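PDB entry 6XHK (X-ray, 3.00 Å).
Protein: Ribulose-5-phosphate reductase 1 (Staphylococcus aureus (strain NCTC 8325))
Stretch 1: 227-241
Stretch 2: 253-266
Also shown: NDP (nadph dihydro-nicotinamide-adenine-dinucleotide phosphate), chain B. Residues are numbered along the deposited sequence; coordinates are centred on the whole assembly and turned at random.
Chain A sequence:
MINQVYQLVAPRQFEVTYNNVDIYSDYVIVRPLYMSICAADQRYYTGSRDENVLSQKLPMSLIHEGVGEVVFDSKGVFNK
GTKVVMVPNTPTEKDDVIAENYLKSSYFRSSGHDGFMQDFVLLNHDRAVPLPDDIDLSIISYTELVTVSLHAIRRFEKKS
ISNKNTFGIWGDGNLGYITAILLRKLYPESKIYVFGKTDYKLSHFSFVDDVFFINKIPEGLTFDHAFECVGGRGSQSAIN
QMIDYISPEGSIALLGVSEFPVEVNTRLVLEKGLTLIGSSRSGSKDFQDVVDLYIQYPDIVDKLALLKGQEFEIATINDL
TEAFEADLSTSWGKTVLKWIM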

# COMPACT_ATOMS: atom_id res chain seq x y z
N PHE A 227 -14.30 -4.09 -5.31
CA PHE A 227 -12.94 -3.57 -5.28
C PHE A 227 -12.02 -4.57 -5.95
O PHE A 227 -11.97 -5.73 -5.53
CB PHE A 227 -12.47 -3.33 -3.85
CG PHE A 227 -13.14 -2.21 -3.20
CD1 PHE A 227 -12.63 -0.94 -3.29
CD2 PHE A 227 -14.32 -2.42 -2.49
CE1 PHE A 227 -13.26 0.13 -2.67
CE2 PHE A 227 -14.97 -1.36 -1.88
CZ PHE A 227 -14.44 -0.07 -1.97
N GLU A 228 -11.31 -4.14 -6.98
CA GLU A 228 -10.34 -4.99 -7.66
C GLU A 228 -8.94 -4.74 -7.10
O GLU A 228 -8.34 -3.70 -7.39
CB GLU A 228 -10.38 -4.75 -9.17
CG GLU A 228 -9.64 -5.81 -9.95
CD GLU A 228 -8.27 -5.32 -10.44
OE1 GLU A 228 -7.93 -4.13 -10.22
OE2 GLU A 228 -7.55 -6.12 -11.07
N CYS A 229 -8.44 -5.70 -6.31
CA CYS A 229 -7.15 -5.62 -5.62
C CYS A 229 -6.21 -6.73 -6.09
O CYS A 229 -5.45 -7.32 -5.31
CB CYS A 229 -7.35 -5.68 -4.11
SG CYS A 229 -8.53 -4.53 -3.47
N VAL A 230 -6.32 -7.04 -7.38
CA VAL A 230 -5.50 -8.00 -8.13
C VAL A 230 -4.76 -7.22 -9.21
O VAL A 230 -5.31 -6.27 -9.78
CB VAL A 230 -6.41 -9.07 -8.76
CG1 VAL A 230 -5.63 -10.10 -9.55
CG2 VAL A 230 -7.27 -9.70 -7.73
N GLY A 231 -3.53 -7.59 -9.51
CA GLY A 231 -2.79 -6.92 -10.55
C GLY A 231 -2.50 -7.80 -11.74
O GLY A 231 -2.91 -8.96 -11.83
N GLY A 232 -1.75 -7.22 -12.68
CA GLY A 232 -1.06 -8.02 -13.65
C GLY A 232 -2.00 -8.74 -14.59
O GLY A 232 -3.10 -8.26 -14.88
N ARG A 233 -1.55 -9.89 -15.08
CA ARG A 233 -2.38 -10.61 -16.03
C ARG A 233 -3.63 -11.16 -15.35
O ARG A 233 -4.58 -11.54 -16.04
CB ARG A 233 -1.57 -11.72 -16.70
N GLY A 234 -3.67 -11.16 -14.01
CA GLY A 234 -4.83 -11.62 -13.27
C GLY A 234 -5.96 -10.61 -13.14
O GLY A 234 -7.11 -11.01 -12.91
N SER A 235 -5.65 -9.31 -13.29
CA SER A 235 -6.67 -8.26 -13.27
C SER A 235 -7.75 -8.51 -14.33
O SER A 235 -8.93 -8.27 -14.08
CB SER A 235 -6.04 -6.88 -13.48
OG SER A 235 -4.96 -6.89 -14.41
N GLN A 236 -7.35 -8.96 -15.52
CA GLN A 236 -8.31 -9.23 -16.58
C GLN A 236 -9.39 -10.20 -16.09
O GLN A 236 -10.60 -9.94 -16.20
CB GLN A 236 -7.58 -9.80 -17.81
CG GLN A 236 -8.44 -10.00 -19.06
CD GLN A 236 -7.62 -10.36 -20.31
OE1 GLN A 236 -6.88 -9.52 -20.83
NE2 GLN A 236 -7.83 -11.57 -20.84
N SER A 237 -8.95 -11.31 -15.49
CA SER A 237 -9.86 -12.33 -15.00
C SER A 237 -10.74 -11.79 -13.88
O SER A 237 -11.97 -11.95 -13.89
CB SER A 237 -9.04 -13.52 -14.50
OG SER A 237 -7.90 -13.72 -15.33
N ALA A 238 -10.11 -11.14 -12.90
CA ALA A 238 -10.85 -10.57 -11.78
C ALA A 238 -11.95 -9.64 -12.27
O ALA A 238 -13.09 -9.70 -11.78
CB ALA A 238 -9.90 -9.82 -10.85
N ILE A 239 -11.62 -8.77 -13.22
CA ILE A 239 -12.56 -7.76 -13.71
C ILE A 239 -13.74 -8.42 -14.40
O ILE A 239 -14.90 -8.09 -14.12
CB ILE A 239 -11.86 -6.75 -14.63
CG1 ILE A 239 -10.82 -5.91 -13.86
CG2 ILE A 239 -12.88 -5.90 -15.32
CD1 ILE A 239 -9.89 -5.13 -14.74
N ASN A 240 -13.47 -9.34 -15.34
CA ASN A 240 -14.60 -9.96 -16.02
C ASN A 240 -15.52 -10.66 -15.02
O ASN A 240 -16.74 -10.53 -15.11
CB ASN A 240 -14.13 -10.91 -17.12
CG ASN A 240 -13.86 -10.18 -18.46
OD1 ASN A 240 -13.78 -8.93 -18.51
ND2 ASN A 240 -13.76 -10.95 -19.54
N GLN A 241 -14.96 -11.36 -14.02
CA GLN A 241 -15.80 -12.00 -13.01
C GLN A 241 -16.67 -11.02 -12.23
O GLN A 241 -17.87 -11.24 -12.06
CB GLN A 241 -14.97 -12.82 -12.04
CG GLN A 241 -15.23 -14.28 -12.11
CD GLN A 241 -14.39 -15.03 -11.14
OE1 GLN A 241 -13.81 -14.43 -10.23
NE2 GLN A 241 -14.36 -16.35 -11.28
N ALA A 253 -14.45 -0.30 -8.08
CA ALA A 253 -13.21 0.43 -7.85
C ALA A 253 -12.03 -0.40 -8.35
O ALA A 253 -11.84 -1.54 -7.94
CB ALA A 253 -13.03 0.75 -6.37
N LEU A 254 -11.25 0.20 -9.25
CA LEU A 254 -10.10 -0.45 -9.87
C LEU A 254 -8.86 -0.06 -9.07
O LEU A 254 -8.59 1.13 -8.90
CB LEU A 254 -9.96 -0.02 -11.33
CG LEU A 254 -10.89 -0.65 -12.38
CD1 LEU A 254 -10.67 -2.17 -12.50
CD2 LEU A 254 -12.35 -0.33 -12.09
N LEU A 255 -8.14 -1.04 -8.55
CA LEU A 255 -6.94 -0.73 -7.79
C LEU A 255 -5.68 -1.34 -8.37
O LEU A 255 -4.62 -0.71 -8.30
CB LEU A 255 -7.09 -1.18 -6.34
CG LEU A 255 -7.99 -0.21 -5.58
CD1 LEU A 255 -8.26 -0.71 -4.18
CD2 LEU A 255 -7.29 1.14 -5.53
N GLY A 256 -5.80 -2.51 -9.01
CA GLY A 256 -4.65 -3.23 -9.52
C GLY A 256 -4.04 -2.62 -10.77
O GLY A 256 -4.74 -2.24 -11.71
N VAL A 257 -2.72 -2.57 -10.79
CA VAL A 257 -1.97 -2.05 -11.92
C VAL A 257 -1.74 -3.18 -12.92
O VAL A 257 -1.30 -4.27 -12.54
CB VAL A 257 -0.64 -1.46 -11.44
CG1 VAL A 257 0.14 -0.87 -12.58
CG2 VAL A 257 -0.93 -0.40 -10.39
N SER A 258 -2.04 -2.94 -14.20
CA SER A 258 -1.80 -4.01 -15.15
C SER A 258 -0.57 -3.79 -16.03
O SER A 258 -0.07 -4.77 -16.59
CB SER A 258 -3.01 -4.24 -16.04
OG SER A 258 -2.62 -5.04 -17.15
N GLU A 259 -0.07 -2.56 -16.16
CA GLU A 259 1.12 -2.28 -16.98
C GLU A 259 0.98 -2.91 -18.37
O GLU A 259 1.96 -3.35 -18.98
CB GLU A 259 2.41 -2.75 -16.30
N PHE A 260 -0.24 -2.96 -18.85
CA PHE A 260 -0.62 -3.63 -20.09
C PHE A 260 -2.11 -3.40 -20.30
O PHE A 260 -2.82 -2.97 -19.38
CB PHE A 260 -0.34 -5.14 -20.06
CG PHE A 260 0.97 -5.53 -20.67
CD1 PHE A 260 1.43 -4.89 -21.81
CD2 PHE A 260 1.71 -6.57 -20.14
CE1 PHE A 260 2.64 -5.24 -22.37
CE2 PHE A 260 2.92 -6.94 -20.71
CZ PHE A 260 3.38 -6.27 -21.82
N PRO A 261 -2.61 -3.68 -21.49
CA PRO A 261 -4.05 -3.72 -21.69
C PRO A 261 -4.64 -5.02 -21.17
O PRO A 261 -3.96 -6.04 -21.04
CB PRO A 261 -4.18 -3.63 -23.21
CG PRO A 261 -2.94 -4.27 -23.72
CD PRO A 261 -1.87 -3.89 -22.75
N VAL A 262 -5.94 -4.97 -20.90
CA VAL A 262 -6.70 -6.14 -20.49
C VAL A 262 -8.06 -6.10 -21.18
O VAL A 262 -8.70 -5.05 -21.23
CB VAL A 262 -6.87 -6.23 -18.96
CG1 VAL A 262 -5.55 -6.64 -18.32
CG2 VAL A 262 -7.40 -4.92 -18.37
N GLU A 263 -8.50 -7.25 -21.70
CA GLU A 263 -9.80 -7.38 -22.36
C GLU A 263 -10.93 -7.16 -21.36
O GLU A 263 -10.98 -7.82 -20.31
CB GLU A 263 -9.93 -8.78 -22.98
CG GLU A 263 -8.84 -9.18 -23.97
CD GLU A 263 -9.16 -8.89 -25.42
OE1 GLU A 263 -10.26 -8.36 -25.70
OE2 GLU A 263 -8.30 -9.19 -26.28
N VAL A 264 -11.86 -6.27 -21.68
CA VAL A 264 -13.03 -6.02 -20.84
C VAL A 264 -14.30 -6.33 -21.62
O VAL A 264 -14.40 -6.01 -22.82
CB VAL A 264 -13.03 -4.57 -20.33
CG1 VAL A 264 -14.18 -4.34 -19.40
CG2 VAL A 264 -11.76 -4.29 -19.62
N ASN A 265 -15.27 -6.97 -20.96
CA ASN A 265 -16.58 -7.19 -21.58
C ASN A 265 -17.43 -5.96 -21.36
O ASN A 265 -18.16 -5.83 -20.38
CB ASN A 265 -17.26 -8.44 -21.07
CG ASN A 265 -18.53 -8.72 -21.82
OD1 ASN A 265 -19.54 -8.06 -21.60
ND2 ASN A 265 -18.47 -9.62 -22.79
N THR A 266 -17.33 -5.04 -22.32
CA THR A 266 -18.06 -3.79 -22.26
C THR A 266 -19.55 -3.98 -22.51
O THR A 266 -20.36 -3.22 -21.97
CB THR A 266 -17.43 -2.85 -23.27
OG1 THR A 266 -17.24 -3.57 -24.49
CG2 THR A 266 -16.10 -2.39 -22.77
PA NDP B . -0.27 -9.60 -4.07
O1A NDP B . 1.02 -10.27 -4.46
O2A NDP B . -0.48 -9.70 -2.57
O5B NDP B . -1.51 -10.29 -4.93
C5B NDP B . -2.89 -10.20 -4.45
C4B NDP B . -3.62 -11.60 -4.51
O4B NDP B . -4.42 -11.70 -5.54
C3B NDP B . -2.59 -12.75 -4.69
O3B NDP B . -2.64 -13.62 -3.64
C2B NDP B . -3.00 -13.54 -5.92
O2B NDP B . -2.83 -14.97 -5.54
C1B NDP B . -4.26 -13.22 -6.06
N9A NDP B . -4.81 -13.43 -7.41
C8A NDP B . -4.17 -13.78 -8.56
N7A NDP B . -5.09 -13.87 -9.56
C5A NDP B . -6.27 -13.59 -9.03
C6A NDP B . -7.67 -13.54 -9.66
N6A NDP B . -7.82 -13.83 -11.07
N1A NDP B . -8.79 -13.22 -8.84
C2A NDP B . -8.62 -12.94 -7.43
N3A NDP B . -7.27 -12.98 -6.84
C4A NDP B . -6.10 -13.32 -7.70
O3 NDP B . -0.22 -7.95 -4.44
PN NDP B . -1.12 -6.74 -3.66
O1N NDP B . -2.31 -7.34 -2.91
O2N NDP B . -0.26 -6.06 -2.65
O5D NDP B . -1.58 -5.64 -4.83
C5D NDP B . -1.62 -6.05 -6.21
C4D NDP B . -1.66 -4.98 -7.19
O4D NDP B . -2.00 -3.57 -6.56
C3D NDP B . -0.31 -4.78 -7.92
O3D NDP B . -0.52 -4.64 -9.39
C2D NDP B . 0.21 -3.65 -7.37
O2D NDP B . 1.16 -2.95 -8.23
C1D NDP B . -1.09 -2.73 -7.03
N1N NDP B . -0.83 -1.57 -6.15
C2N NDP B . -1.54 -0.33 -6.47
C3N NDP B . -1.23 1.02 -5.79
C7N NDP B . -2.05 2.29 -6.24
O7N NDP B . -1.61 3.40 -6.06
N7N NDP B . -3.36 2.10 -6.87
C4N NDP B . -0.34 1.02 -4.52
C5N NDP B . 0.53 -0.25 -4.38
C6N NDP B . 0.10 -1.59 -5.01
P2B NDP B . -1.70 -15.79 -6.37
O1X NDP B . -1.83 -15.55 -7.86
O2X NDP B . -0.34 -15.29 -5.92
O3X NDP B . -1.89 -17.27 -6.07

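Where two parallel strands end, side-chain acceptors can take over from backbone carbonyls in holding the chains together. Ribulose-5-phosphate reductase 1 illustrates the principle over a contact burying 811 Å².

Backbone pairing comes first. Phe227 lies beside Ala253 and Glu228 beside Leu254, in parallel register. Glu228 N donates to Ala253 O (2.8 Å, nearly linear), and Leu255 N returns a bond to Glu228 O (2.9 Å). Beyond the strands, Gly232 N reaches Val257 O at 3.0 Å, tying Gly232 to the loop of the second stretch.

Side chains then accept hydrogen bonds from backbone amides. With chi1 t and chi2 near -104°, Glu228 brings its buried carboxylate to the neighbouring chain, where OE1 accepts from Gly256 N at 2.9 Å; Gly256 N also bonds weakly to Glu228 O. Further along, the extended Gln236 (chi1 and chi2 both t) places OE1 2.9 Å from Glu263 N, a bond of good geometry; one helical turn on, Asn240 OD1 receives a weak bond from Asn265 N at 3.5 Å. Both amide side chains leave the helix sideways, and their ends close the gap.

Apolar packing fills the spaces between. Phe227 CD1 lies 3.5 Å from Ala253 CB, a methyl small enough to sit close to the ring. Among the strand residues Glu228 and Leu254 share the other face, and there Ile239 CD1 meets Leu254 CD1 at 3.8 Å; the buried Ile239 points from the helix toward the second stretch.

Glycine permits a close backbone approach after the strands. Gly256 CA makes a C-H...O contact with Val230 O at 3.1 Å; a CB would clash with that oxygen and with Glu228 OE1. At Gly231 a CB would instead strike O3D of the bound NADPH, while Gly232 adopts a positive phi that favours glycine.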